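Local coordinates for protein putative thioesterase (Escherichia coli, PDB 5UGZ) that acts as a type II thioesterase in the colibactin NRPS/PKS pathway, releasing intermediates of the biosynthesis, probably by hydrolysing their thioester links, at residues A[24-29]-A[44-49]; A[92-97]-A[102-107]. All blocks are in the same frame, centred on the assembly; numbering follows the deposited sequence.

Contact 1 (A[24-29]-A[44-49]); sequences ISLYCL and SVLSDN
L26 and L46 meet methyl to methyl. L26 CD2 lies 3.7 Å from L46 CD2, and the two side chains slant across each other. Both CB atoms point into the gap. L26 turns CG anti to its backbone N (chi1 172°), and CD2 reaches out toward the loop. Only L46 CD2 comes that near; L46 CD1 is 4.3 Å from L26 CD2. This is the tight, buried part of the contact. The backbones stay well apart there, with 9.7 Å between L26 CA and L46 CA. L46 also packs on V246 and N250 of helix 242-259, and L26 also rests on A93 of the next strand and on I50.

The other part is looser. I24 N donates to N49 O at 3.3 Å, a long bond that is still fairly straight (155° at the hydrogen). The donor sits almost in line with the carbonyl. I24 CG2 also lies 3.4 Å from this oxygen, off the line of the carbonyl, while the longer CG1 branch runs away from the loop. N49 lies partly open to solvent, and its side chain does not join in this bond: its ND2 is hydrogen-bonded to E257 OE2, with a weak second hydrogen bond to S22 O.

N49 is the last loop residue before strand 50-54. Backbone hydrogen bonds from I24 to T51, and from L26 to T51 and R53, carry the pairing on from here. The contact thus opens the parallel ladder at the edge of the sheet, in an alpha/beta-hydrolase type of core. The chemistry splits in two: one long backbone hydrogen bond ties the start of the strand to the loop end, and one methyl pair adds apolar packing. Neither depends on a charged group.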
ATOM      1  N   ILE A  24     -13.572 -14.239   2.269  1.00 26.32           N
ATOM      2  CA  ILE A  24     -13.020 -12.943   2.649  1.00 23.24           C
ATOM      3  C   ILE A  24     -12.329 -12.328   1.445  1.00 23.89           C
ATOM      4  O   ILE A  24     -11.531 -12.986   0.770  1.00 24.17           O
ATOM      5  CB  ILE A  24     -12.024 -13.037   3.810  1.00 22.57           C
ATOM      6  CG1 ILE A  24     -11.317 -11.693   3.974  1.00 20.81           C
ATOM      7  CG2 ILE A  24     -11.021 -14.119   3.545  1.00 24.91           C
ATOM      8  CD1 ILE A  24     -10.747 -11.476   5.351  1.00 23.66           C
ATOM      9  N   SER A  25     -12.609 -11.060   1.189  1.00 21.90           N
ATOM     10  CA  SER A  25     -11.983 -10.347   0.090  1.00 20.87           C
ATOM     11  C   SER A  25     -10.821  -9.517   0.613  1.00 18.11           C
ATOM     12  O   SER A  25     -10.956  -8.798   1.611  1.00 17.83           O
ATOM     13  CB  SER A  25     -13.004  -9.476  -0.625  1.00 20.88           C
ATOM     14  OG  SER A  25     -14.063 -10.287  -1.083  1.00 22.86           O
ATOM     15  N   LEU A  26      -9.684  -9.645  -0.051  1.00 17.58           N
ATOM     16  CA  LEU A  26      -8.461  -8.922   0.267  1.00 15.87           C
ATOM     17  C   LEU A  26      -8.227  -7.872  -0.815  1.00 14.18           C
ATOM     18  O   LEU A  26      -7.866  -8.216  -1.942  1.00 13.42           O
ATOM     19  CB  LEU A  26      -7.290  -9.892   0.344  1.00 14.59           C
ATOM     20  CG  LEU A  26      -5.904  -9.280   0.484  1.00 14.53           C
ATOM     21  CD1 LEU A  26      -5.707  -8.726   1.891  1.00 16.61           C
ATOM     22  CD2 LEU A  26      -4.848 -10.337   0.130  1.00 15.26           C
ATOM     23  N   TYR A  27      -8.443  -6.605  -0.466  1.00 13.61           N
ATOM     24  CA  TYR A  27      -8.191  -5.468  -1.339  1.00 13.66           C
ATOM     25  C   TYR A  27      -6.729  -5.069  -1.210  1.00 13.99           C
ATOM     26  O   TYR A  27      -6.243  -4.838  -0.099  1.00 12.35           O
ATOM     27  CB  TYR A  27      -9.116  -4.296  -0.974  1.00 11.61           C
ATOM     28  CG  TYR A  27     -10.589  -4.669  -1.160  1.00 15.08           C
ATOM     29  CD1 TYR A  27     -11.334  -5.238  -0.125  1.00 14.45           C
ATOM     30  CD2 TYR A  27     -11.206  -4.514  -2.390  1.00 13.83           C
ATOM     31  CE1 TYR A  27     -12.658  -5.611  -0.320  1.00 14.51           C
ATOM     32  CE2 TYR A  27     -12.514  -4.883  -2.589  1.00 16.91           C
ATOM     33  CZ  TYR A  27     -13.233  -5.436  -1.563  1.00 18.48           C
ATOM     34  OH  TYR A  27     -14.543  -5.792  -1.796  1.00 22.15           O
ATOM     35  N   CYS A  28      -6.025  -4.999  -2.341  1.00 13.50           N
ATOM     36  CA  CYS A  28      -4.608  -4.672  -2.347  1.00 13.49           C
ATOM     37  C   CYS A  28      -4.360  -3.384  -3.116  1.00 15.22           C
ATOM     38  O   CYS A  28      -4.880  -3.204  -4.222  1.00 14.36           O
ATOM     39  CB  CYS A  28      -3.785  -5.811  -2.945  1.00 13.41           C
ATOM     40  SG  CYS A  28      -3.930  -7.332  -1.982  1.00 17.43           S
ATOM     41  N   LEU A  29      -3.543  -2.497  -2.528  1.00 14.44           N
ATOM     42  CA  LEU A  29      -3.176  -1.234  -3.153  1.00 13.86           C
ATOM     43  C   LEU A  29      -1.691  -1.226  -3.485  1.00 14.17           C
ATOM     44  O   LEU A  29      -0.874  -1.633  -2.651  1.00 14.00           O
ATOM     45  CB  LEU A  29      -3.522  -0.043  -2.230  1.00 14.59           C
ATOM     46  CG  LEU A  29      -5.025   0.241  -2.102  1.00 15.14           C
ATOM     47  CD1 LEU A  29      -5.727  -0.883  -1.378  1.00 15.48           C
ATOM     48  CD2 LEU A  29      -5.286   1.556  -1.380  1.00 18.32           C
ATOM     49  N   SER A  44      -1.668 -17.299  -6.803  1.00 20.21           N
ATOM     50  CA  SER A  44      -1.079 -18.631  -6.816  1.00 22.90           C
ATOM     51  C   SER A  44      -0.661 -19.120  -5.430  1.00 22.94           C
ATOM     52  O   SER A  44      -0.277 -20.288  -5.301  1.00 22.73           O
ATOM     53  CB  SER A  44       0.131 -18.673  -7.767  1.00 20.58           C
ATOM     54  OG  SER A  44       1.286 -18.107  -7.165  1.00 24.29           O
ATOM     55  N   VAL A  45      -0.717 -18.265  -4.406  1.00 19.43           N
ATOM     56  CA  VAL A  45      -0.347 -18.651  -3.046  1.00 22.26           C
ATOM     57  C   VAL A  45      -1.411 -18.300  -2.008  1.00 20.17           C
ATOM     58  O   VAL A  45      -1.418 -18.887  -0.910  1.00 19.05           O
ATOM     59  CB  VAL A  45       1.016 -18.021  -2.656  1.00 22.97           C
ATOM     60  CG1 VAL A  45       2.158 -18.860  -3.200  1.00 25.82           C
ATOM     61  CG2 VAL A  45       1.149 -16.624  -3.232  1.00 24.08           C
ATOM     62  N   LEU A  46      -2.337 -17.392  -2.296  1.00 20.43           N
ATOM     63  CA  LEU A  46      -3.360 -17.008  -1.333  1.00 21.15           C
ATOM     64  C   LEU A  46      -4.269 -18.183  -0.999  1.00 24.43           C
ATOM     65  O   LEU A  46      -4.497 -19.083  -1.819  1.00 23.30           O
ATOM     66  CB  LEU A  46      -4.216 -15.870  -1.881  1.00 20.18           C
ATOM     67  CG  LEU A  46      -3.800 -14.429  -1.705  1.00 17.61           C
ATOM     68  CD1 LEU A  46      -4.626 -13.617  -2.664  1.00 18.02           C
ATOM     69  CD2 LEU A  46      -4.064 -13.976  -0.269  1.00 16.37           C
ATOM     70  N   SER A  47      -4.829 -18.136   0.209  1.00 21.71           N
ATOM     71  CA  SER A  47      -5.692 -19.207   0.680  1.00 23.33           C
ATOM     72  C   SER A  47      -6.928 -19.297  -0.198  1.00 23.64           C
ATOM     73  O   SER A  47      -7.438 -18.296  -0.696  1.00 21.28           O
ATOM     74  CB  SER A  47      -6.086 -18.975   2.139  1.00 20.93           C
ATOM     75  OG  SER A  47      -4.973 -19.114   3.002  1.00 18.53           O
ATOM     76  N   ASP A  48      -7.427 -20.517  -0.368  1.00 26.51           N
ATOM     77  CA  ASP A  48      -8.471 -20.758  -1.359  1.00 28.42           C
ATOM     78  C   ASP A  48      -9.780 -20.035  -1.051  1.00 25.48           C
ATOM     79  O   ASP A  48     -10.563 -19.786  -1.972  1.00 24.87           O
ATOM     80  CB  ASP A  48      -8.695 -22.266  -1.491  1.00 30.37           C
ATOM     81  CG  ASP A  48      -7.436 -22.994  -1.930  1.00 31.84           C
ATOM     82  OD1 ASP A  48      -6.728 -22.441  -2.804  1.00 34.00           O
ATOM     83  OD2 ASP A  48      -7.144 -24.094  -1.398  1.00 35.82           O
ATOM     84  N   ASN A  49     -10.046 -19.689   0.208  1.00 25.51           N
ATOM     85  CA  ASN A  49     -11.222 -18.898   0.532  1.00 24.86           C
ATOM     86  C   ASN A  49     -10.910 -17.410   0.672  1.00 24.28           C
ATOM     87  O   ASN A  49     -11.638 -16.698   1.369  1.00 23.49           O
ATOM     88  CB  ASN A  49     -11.876 -19.413   1.810  1.00 25.21           C
ATOM     89  CG  ASN A  49     -11.131 -19.002   3.036  1.00 23.91           C
ATOM     90  OD1 ASN A  49      -9.914 -18.839   3.008  1.00 26.86           O
ATOM     91  ND2 ASN A  49     -11.851 -18.827   4.131  1.00 26.95           N
TER

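Contact 2 (A[92-97]-A[102-107])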
ATOM      1  N   TYR A  92     -13.419  -8.629   5.146  1.00 20.36           N
ATOM      2  CA  TYR A  92     -12.423  -8.123   4.210  1.00 17.28           C
ATOM      3  C   TYR A  92     -11.195  -7.642   4.972  1.00 17.78           C
ATOM      4  O   TYR A  92     -11.252  -7.343   6.169  1.00 18.08           O
ATOM      5  CB  TYR A  92     -13.011  -7.003   3.335  1.00 17.13           C
ATOM      6  CG  TYR A  92     -13.262  -5.704   4.067  1.00 16.69           C
ATOM      7  CD1 TYR A  92     -12.299  -4.709   4.086  1.00 15.21           C
ATOM      8  CD2 TYR A  92     -14.453  -5.475   4.736  1.00 17.96           C
ATOM      9  CE1 TYR A  92     -12.506  -3.545   4.740  1.00 17.13           C
ATOM     10  CE2 TYR A  92     -14.670  -4.293   5.422  1.00 18.04           C
ATOM     11  CZ  TYR A  92     -13.686  -3.328   5.412  1.00 19.40           C
ATOM     12  OH  TYR A  92     -13.866  -2.125   6.067  1.00 20.87           O
ATOM     13  N   ALA A  93     -10.074  -7.598   4.260  1.00 18.64           N
ATOM     14  CA  ALA A  93      -8.822  -7.041   4.747  1.00 15.24           C
ATOM     15  C   ALA A  93      -8.304  -6.072   3.698  1.00 13.78           C
ATOM     16  O   ALA A  93      -8.814  -6.022   2.583  1.00 13.23           O
ATOM     17  CB  ALA A  93      -7.780  -8.128   5.015  1.00 16.32           C
ATOM     18  N   ILE A  94      -7.280  -5.299   4.056  1.00 14.13           N
ATOM     19  CA  ILE A  94      -6.653  -4.349   3.147  1.00 14.31           C
ATOM     20  C   ILE A  94      -5.143  -4.451   3.285  1.00 13.26           C
ATOM     21  O   ILE A  94      -4.614  -4.383   4.397  1.00 12.54           O
ATOM     22  CB  ILE A  94      -7.108  -2.904   3.406  1.00 12.83           C
ATOM     23  CG1 ILE A  94      -8.627  -2.888   3.617  1.00 14.69           C
ATOM     24  CG2 ILE A  94      -6.633  -1.991   2.251  1.00 12.19           C
ATOM     25  CD1 ILE A  94      -9.231  -1.530   3.810  1.00 14.66           C
ATOM     26  N   PHE A  95      -4.458  -4.622   2.155  1.00 11.15           N
ATOM     27  CA  PHE A  95      -3.009  -4.631   2.088  1.00 11.47           C
ATOM     28  C   PHE A  95      -2.580  -3.489   1.179  1.00 12.34           C
ATOM     29  O   PHE A  95      -3.176  -3.283   0.122  1.00 12.22           O
ATOM     30  CB  PHE A  95      -2.482  -5.986   1.543  1.00 12.41           C
ATOM     31  CG  PHE A  95      -0.989  -6.043   1.385  1.00 13.40           C
ATOM     32  CD1 PHE A  95      -0.362  -5.434   0.298  1.00 13.20           C
ATOM     33  CD2 PHE A  95      -0.203  -6.697   2.323  1.00 15.90           C
ATOM     34  CE1 PHE A  95       1.021  -5.467   0.147  1.00 13.44           C
ATOM     35  CE2 PHE A  95       1.192  -6.743   2.173  1.00 16.59           C
ATOM     36  CZ  PHE A  95       1.798  -6.122   1.082  1.00 14.05           C
ATOM     37  N   GLY A  96      -1.559  -2.750   1.591  1.00 12.82           N
ATOM     38  CA  GLY A  96      -0.965  -1.732   0.736  1.00 12.51           C
ATOM     39  C   GLY A  96       0.516  -1.660   1.010  1.00 12.46           C
ATOM     40  O   GLY A  96       0.956  -1.884   2.137  1.00 14.28           O
ATOM     41  N   HIS A  97       1.298  -1.376  -0.033  1.00 15.49           N
ATOM     42  CA  HIS A  97       2.745  -1.209   0.084  1.00 14.36           C
ATOM     43  C   HIS A  97       3.097   0.255  -0.139  1.00 16.05           C
ATOM     44  O   HIS A  97       2.645   0.871  -1.113  1.00 16.82           O
ATOM     45  CB  HIS A  97       3.515  -2.093  -0.909  1.00 12.96           C
ATOM     46  CG  HIS A  97       5.004  -2.110  -0.682  1.00 14.74           C
ATOM     47  ND1 HIS A  97       5.615  -2.939   0.237  1.00 15.59           N
ATOM     48  CD2 HIS A  97       6.001  -1.384  -1.242  1.00 16.44           C
ATOM     49  CE1 HIS A  97       6.919  -2.731   0.223  1.00 16.47           C
ATOM     50  NE2 HIS A  97       7.178  -1.791  -0.665  1.00 15.88           N
ATOM     51  N   ILE A 102      -0.281   4.077   3.052  1.00 15.80           N
ATOM     52  CA  ILE A 102      -0.914   5.327   3.485  1.00 17.13           C
ATOM     53  C   ILE A 102      -2.326   5.417   2.935  1.00 16.08           C
ATOM     54  O   ILE A 102      -3.260   5.829   3.628  1.00 16.25           O
ATOM     55  CB  ILE A 102      -0.080   6.544   3.037  1.00 17.48           C
ATOM     56  CG1 ILE A 102       1.248   6.635   3.798  1.00 23.08           C
ATOM     57  CG2 ILE A 102      -0.873   7.821   3.210  1.00 21.17           C
ATOM     58  CD1 ILE A 102       1.113   6.865   5.300  1.00 26.47           C
ATOM     59  N   MET A 103      -2.500   5.043   1.671  1.00 15.11           N
ATOM     60  CA  MET A 103      -3.824   5.031   1.070  1.00 15.93           C
ATOM     61  C   MET A 103      -4.716   3.984   1.716  1.00 14.10           C
ATOM     62  O   MET A 103      -5.899   4.237   1.936  1.00 15.34           O
ATOM     63  CB  MET A 103      -3.711   4.811  -0.443  1.00 15.54           C
ATOM     64  CG  MET A 103      -3.049   5.982  -1.155  1.00 19.38           C
ATOM     65  SD  MET A 103      -3.259   6.076  -2.954  1.00 24.02           S
ATOM     66  CE  MET A 103      -5.031   6.187  -3.086  1.00 20.64           C
ATOM     67  N   ALA A 104      -4.171   2.809   2.038  1.00 13.79           N
ATOM     68  CA  ALA A 104      -4.944   1.815   2.776  1.00 15.33           C
ATOM     69  C   ALA A 104      -5.407   2.361   4.121  1.00 15.51           C
ATOM     70  O   ALA A 104      -6.556   2.142   4.526  1.00 14.72           O
ATOM     71  CB  ALA A 104      -4.129   0.541   2.967  1.00 13.94           C
ATOM     72  N   PHE A 105      -4.528   3.071   4.830  1.00 14.74           N
ATOM     73  CA  PHE A 105      -4.906   3.644   6.114  1.00 15.35           C
ATOM     74  C   PHE A 105      -6.034   4.652   5.959  1.00 14.39           C
ATOM     75  O   PHE A 105      -7.016   4.623   6.706  1.00 16.82           O
ATOM     76  CB  PHE A 105      -3.704   4.314   6.772  1.00 17.36           C
ATOM     77  CG  PHE A 105      -4.054   5.044   8.040  1.00 18.98           C
ATOM     78  CD1 PHE A 105      -4.209   4.358   9.232  1.00 17.26           C
ATOM     79  CD2 PHE A 105      -4.238   6.419   8.033  1.00 19.21           C
ATOM     80  CE1 PHE A 105      -4.543   5.040  10.403  1.00 21.26           C
ATOM     81  CE2 PHE A 105      -4.566   7.103   9.179  1.00 18.44           C
ATOM     82  CZ  PHE A 105      -4.719   6.413  10.374  1.00 19.75           C
ATOM     83  N   GLU A 106      -5.887   5.579   5.016  1.00 15.93           N
ATOM     84  CA  GLU A 106      -6.883   6.625   4.811  1.00 16.70           C
ATOM     85  C   GLU A 106      -8.187   6.050   4.263  1.00 15.78           C
ATOM     86  O   GLU A 106      -9.275   6.521   4.609  1.00 14.22           O
ATOM     87  CB  GLU A 106      -6.303   7.690   3.872  1.00 18.43           C
ATOM     88  CG  GLU A 106      -5.146   8.510   4.481  1.00 18.27           C
ATOM     89  CD  GLU A 106      -5.602   9.392   5.647  1.00 18.43           C
ATOM     90  OE1 GLU A 106      -6.766   9.801   5.634  1.00 22.01           O
ATOM     91  OE2 GLU A 106      -4.818   9.676   6.577  1.00 18.82           O
ATOM     92  N   LEU A 107      -8.083   5.026   3.414  1.00 14.44           N
ATOM     93  CA  LEU A 107      -9.242   4.371   2.814  1.00 15.25           C
ATOM     94  C   LEU A 107     -10.090   3.618   3.838  1.00 15.58           C
ATOM     95  O   LEU A 107     -11.321   3.618   3.738  1.00 15.01           O
ATOM     96  CB  LEU A 107      -8.774   3.409   1.723  1.00 14.91           C
ATOM     97  CG  LEU A 107      -9.874   2.571   1.080  1.00 15.50           C
ATOM     98  CD1 LEU A 107     -10.940   3.481   0.466  1.00 15.25           C
ATOM     99  CD2 LEU A 107      -9.277   1.635   0.047  1.00 13.72           C
TER
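I94 and A104 meet where strand 91-97 packs against helix 99-113, the first half of a beta-alpha-beta unit that continues into strand 121-125. In an alpha/beta hydrolase the turn from this strand into this helix is the nucleophile elbow, and the GxSxG pattern of G96, S98 and G100 fits it, with S98 as the probable nucleophile.

The gamma methyl of I94 makes the touch. CG2 stands anti to the backbone N and faces the helix, 3.6 Å from A104 CB. It also comes within 4.2 Å of A104 CA. A104 points its own methyl back at the strand, and I94 CG2 comes against the flank of that methyl, not onto its end. The contact holds no hydrogen bond across the segments; it is apolar and buried.

G96 sits beside this pair. It has no side chain, and this lets the helix come close: G96 CA and A104 CA are 5.7 Å apart. The A104 methyl hangs over the G96 backbone, 4.4 Å from G96 N. One turn further on, L107 leans the same way but stays farther off, its side chain no nearer than 4.9 Å.

F95 and H97 point their CB atoms away from this helix, to the other face of the sheet. There the ring of F95 meets W42 edge to face, and H97 ND1 is hydrogen-bonded to S125 OG. I94 also packs on L29 and L122 of the two flanking strands. Its longer branch turns back along its own strand, where CD1 lies in the plane of the Y92 ring, at its edge, 4.0 Å from Y92 CE1.

How the contacts relate
The two contacts share one parallel sheet, with centres about 14 Å apart. Strands 24-29 and 91-97 are neighbours in it. F95 probably makes hydrogen bonds to strand 24-29 through both its N and its O: L29 N to F95 O at 2.8 Å, and F95 N to Y27 O at 2.9 Å. I94 CG2 also lies 3.7 Å from Y27 O. Contact 1 closes along the chain before contact 2 opens. It joins the start of strand 24-29 to an outer loop, about 15 Å from the chain centre. Contact 2 is about 6 Å from that centre. It holds G96 of the probable nucleophile elbow, and so lies next to the presumed active site.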